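Local coordinates for protein SPD1 nuclease (Streptococcus pyogenes, PDB 2XGR) that probably cleaves DNA as a secreted, metal-binding, non-specific endonuclease of the His-Me finger class, at residues S217-I222 with T228-E233. Numbering follows the deposited sequence.
Sequences SNKESI and TTVILE
With CG anti to its own carbonyl carbon (chi1 -66°), Glu220 slants across Thr228 and Val230, while Thr228 keeps OG1 beside its backbone N (chi1 -62°), which sets CG2 anti to that N and turns the methyl to Glu220. Glu220 CB sits 3.6 Å from Thr228 CG2, and Glu220 CG lies 3.8 Å from Val230 CG2. Beyond these carbons the side chain runs on extended, and its OE1 accepts the Ser217 N-H, which comes from above the carboxylate plane; OE2 is hydrogen-bonded to Tyr201 OH and Leu215 N. The carboxylate thus links the two ends of the type I turn from Ser217 to Glu220, where Ser217 OG also accepts from Lys219 N in an ST turn.

Ser221 and Thr229 form the hydrogen-bonded antiparallel pair of this beta hairpin, and strand 196-204 pairs with the other edge of 228-233. Thr229 N reaches Ser221 O at 2.8 Å, nearly straight at 168°, and Ser221 N returns a bond to Thr229 O at 3.0 Å. Farther along, water takes over: one molecule accepts the Ile231 N-H and donates to Lys219 O at 2.7 Å, and another joins Lys219 NZ to Ile231 O. The lysine's aliphatic part crosses Leu232 at about a right angle, Lys219 CD 3.7 Å from Leu232 CD2. Where the segments diverge beyond Thr229, water therefore bridges their polar groups, while carbon contacts carry the rest.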
ATOM      1  N   SER A 217      -9.771  -8.266   6.700  1.00  9.17           N
ATOM      2  CA  SER A 217     -10.104  -8.675   5.356  1.00  9.72           C
ATOM      3  C   SER A 217      -9.807 -10.190   5.235  1.00 14.22           C
ATOM      4  O   SER A 217      -8.726 -10.619   5.678  1.00 16.01           O
ATOM      5  CB  SER A 217      -9.140  -7.887   4.459  1.00 10.36           C
ATOM      6  OG  SER A 217      -8.955  -8.507   3.282  1.00 17.60           O
ATOM      7  N   ASN A 218     -10.512 -10.860   4.334  1.00 12.43           N
ATOM      8  CA  ASN A 218     -10.207 -12.291   4.090  1.00 13.63           C
ATOM      9  C   ASN A 218      -8.947 -12.505   3.206  1.00 13.30           C
ATOM     10  O   ASN A 218      -8.553 -13.653   2.996  1.00 15.13           O
ATOM     11  CB  ASN A 218     -11.387 -12.952   3.343  1.00 13.32           C
ATOM     12  CG  ASN A 218     -12.612 -13.041   4.172  1.00 26.62           C
ATOM     13  OD1 ASN A 218     -12.564 -13.225   5.400  1.00 21.96           O
ATOM     14  ND2 ASN A 218     -13.749 -12.841   3.526  1.00 29.72           N
ATOM     15  N   LYS A 219      -8.285 -11.420   2.806  1.00  9.31           N
ATOM     16  CA  LYS A 219      -7.142 -11.492   1.898  1.00  9.16           C
ATOM     17  C   LYS A 219      -5.790 -11.424   2.649  1.00 10.35           C
ATOM     18  O   LYS A 219      -4.755 -11.513   1.994  1.00 12.55           O
ATOM     19  CB  LYS A 219      -7.220 -10.337   0.887  1.00  8.55           C
ATOM     20  CG  LYS A 219      -8.411 -10.402  -0.024  1.00 13.76           C
ATOM     21  CD  LYS A 219      -8.281  -9.370  -1.164  1.00 15.19           C
ATOM     22  CE  LYS A 219      -9.574  -9.245  -1.916  1.00 19.44           C
ATOM     23  NZ  LYS A 219      -9.623 -10.486  -2.751  1.00 20.82           N
ATOM     24  N   GLU A 220      -5.805 -11.282   3.967  1.00  8.43           N
ATOM     25  CA  GLU A 220      -4.557 -11.018   4.716  1.00  7.43           C
ATOM     26  C   GLU A 220      -3.810 -12.319   4.942  1.00 10.46           C
ATOM     27  O   GLU A 220      -4.375 -13.237   5.564  1.00 12.99           O
ATOM     28  CB  GLU A 220      -4.869 -10.393   6.034  1.00  9.39           C
ATOM     29  CG  GLU A 220      -5.479  -8.961   5.754  1.00 13.15           C
ATOM     30  CD  GLU A 220      -5.867  -8.315   7.057  1.00 14.67           C
ATOM     31  OE1 GLU A 220      -6.889  -8.699   7.681  1.00 18.39           O
ATOM     32  OE2 GLU A 220      -5.068  -7.534   7.583  1.00 10.36           O
ATOM     33  N   SER A 221      -2.567 -12.376   4.485  1.00  8.26           N
ATOM     34  CA  SER A 221      -1.772 -13.596   4.624  1.00 10.58           C
ATOM     35  C   SER A 221      -0.583 -13.209   5.486  1.00 11.65           C
ATOM     36  O   SER A 221       0.170 -12.309   5.123  1.00 10.74           O
ATOM     37  CB  SER A 221      -1.326 -14.112   3.247  1.00 12.04           C
ATOM     38  OG  SER A 221      -0.371 -15.196   3.388  1.00 14.74           O
ATOM     39  N   ILE A 222      -0.352 -13.958   6.557  1.00  7.83           N
ATOM     40  CA  ILE A 222       0.638 -13.609   7.551  1.00  9.51           C
ATOM     41  C   ILE A 222       1.797 -14.572   7.409  1.00  8.62           C
ATOM     42  O   ILE A 222       1.575 -15.747   7.158  1.00 10.01           O
ATOM     43  CB  ILE A 222       0.044 -13.731   8.948  1.00 13.67           C
ATOM     44  CG1 ILE A 222      -1.210 -12.838   9.025  1.00 14.82           C
ATOM     45  CG2 ILE A 222       1.001 -13.228   9.969  1.00 13.17           C
ATOM     46  CD1 ILE A 222      -2.323 -13.507   9.878  1.00 25.41           C
ATOM     47  N   THR A 228       2.211  -9.065   7.285  1.00  6.31           N
ATOM     48  CA  THR A 228       0.994  -9.382   6.507  1.00  7.13           C
ATOM     49  C   THR A 228       1.131  -8.919   5.081  1.00  7.60           C
ATOM     50  O   THR A 228       1.712  -7.869   4.854  1.00  7.37           O
ATOM     51  CB  THR A 228      -0.210  -8.675   7.113  1.00  6.65           C
ATOM     52  OG1 THR A 228      -0.404  -9.148   8.445  1.00  9.81           O
ATOM     53  CG2 THR A 228      -1.534  -9.006   6.376  1.00  8.50           C
ATOM     54  N   THR A 229       0.731  -9.778   4.145  1.00  6.01           N
ATOM     55  CA  THR A 229       0.729  -9.405   2.735  1.00  6.58           C
ATOM     56  C   THR A 229      -0.668  -9.618   2.184  1.00  8.95           C
ATOM     57  O   THR A 229      -1.282 -10.649   2.442  1.00  8.90           O
ATOM     58  CB  THR A 229       1.730 -10.282   1.968  1.00  9.35           C
ATOM     59  OG1 THR A 229       3.031 -10.157   2.570  1.00  9.76           O
ATOM     60  CG2 THR A 229       1.849  -9.867   0.435  1.00  9.34           C
ATOM     61  N   VAL A 230      -1.129  -8.660   1.379  1.00  6.79           N
ATOM     62  CA  VAL A 230      -2.437  -8.722   0.705  1.00  5.88           C
ATOM     63  C   VAL A 230      -2.131  -8.579  -0.784  1.00  7.34           C
ATOM     64  O   VAL A 230      -1.360  -7.660  -1.175  1.00  7.43           O
ATOM     65  CB  VAL A 230      -3.314  -7.502   1.202  1.00  5.19           C
ATOM     66  CG1 VAL A 230      -4.506  -7.417   0.270  1.00  8.06           C
ATOM     67  CG2 VAL A 230      -3.764  -7.796   2.629  1.00  8.12           C
ATOM     68  N   ILE A 231      -2.652  -9.481  -1.631  1.00  5.56           N
ATOM     69  CA  ILE A 231      -2.410  -9.355  -3.089  1.00  7.20           C
ATOM     70  C   ILE A 231      -3.723  -8.948  -3.748  1.00  7.90           C
ATOM     71  O   ILE A 231      -4.745  -9.647  -3.619  1.00  9.10           O
ATOM     72  CB  ILE A 231      -1.898 -10.717  -3.727  1.00  9.27           C
ATOM     73  CG1 ILE A 231      -0.572 -11.103  -3.093  1.00 15.13           C
ATOM     74  CG2 ILE A 231      -1.803 -10.595  -5.293  1.00 13.22           C
ATOM     75  CD1 ILE A 231      -0.076 -12.528  -3.452  1.00 23.61           C
ATOM     76  N   LEU A 232      -3.730  -7.779  -4.365  1.00  6.61           N
ATOM     77  CA  LEU A 232      -4.931  -7.293  -5.035  1.00  7.04           C
ATOM     78  C   LEU A 232      -4.778  -7.339  -6.524  1.00  8.50           C
ATOM     79  O   LEU A 232      -3.687  -7.078  -7.059  1.00  8.94           O
ATOM     80  CB  LEU A 232      -5.223  -5.828  -4.614  1.00  7.03           C
ATOM     81  CG  LEU A 232      -5.455  -5.640  -3.123  1.00  9.90           C
ATOM     82  CD1 LEU A 232      -5.761  -4.121  -2.789  1.00  8.73           C
ATOM     83  CD2 LEU A 232      -6.640  -6.476  -2.693  1.00  7.68           C
ATOM     84  N   GLU A 233      -5.879  -7.655  -7.203  1.00  9.12           N
ATOM     85  CA  GLU A 233      -5.858  -7.690  -8.667  1.00 10.55           C
ATOM     86  C   GLU A 233      -6.035  -6.311  -9.251  1.00 10.55           C
ATOM     87  O   GLU A 233      -6.907  -5.530  -8.802  1.00 10.78           O
ATOM     88  CB  GLU A 233      -7.010  -8.641  -9.199  1.00 12.48           C
ATOM     89  CG  GLU A 233      -6.936 -10.072  -8.732  1.00 18.34           C
ATOM     90  CD  GLU A 233      -5.717 -10.853  -9.254  1.00 20.80           C
ATOM     91  OE1 GLU A 233      -5.288 -10.649 -10.418  1.00 26.57           O
ATOM     92  OE2 GLU A 233      -5.155 -11.640  -8.445  1.00 27.44           O
TER
HETATM   93  O   HOH W   1      -3.966 -11.850  -0.553  1.00 13.36           O
HETATM   94  O   HOH W   2      -7.135 -10.682  -4.351  1.00 33.89           O
HETATM   95  O   HOH W   3       3.494 -12.001   4.403  1.00 12.38           O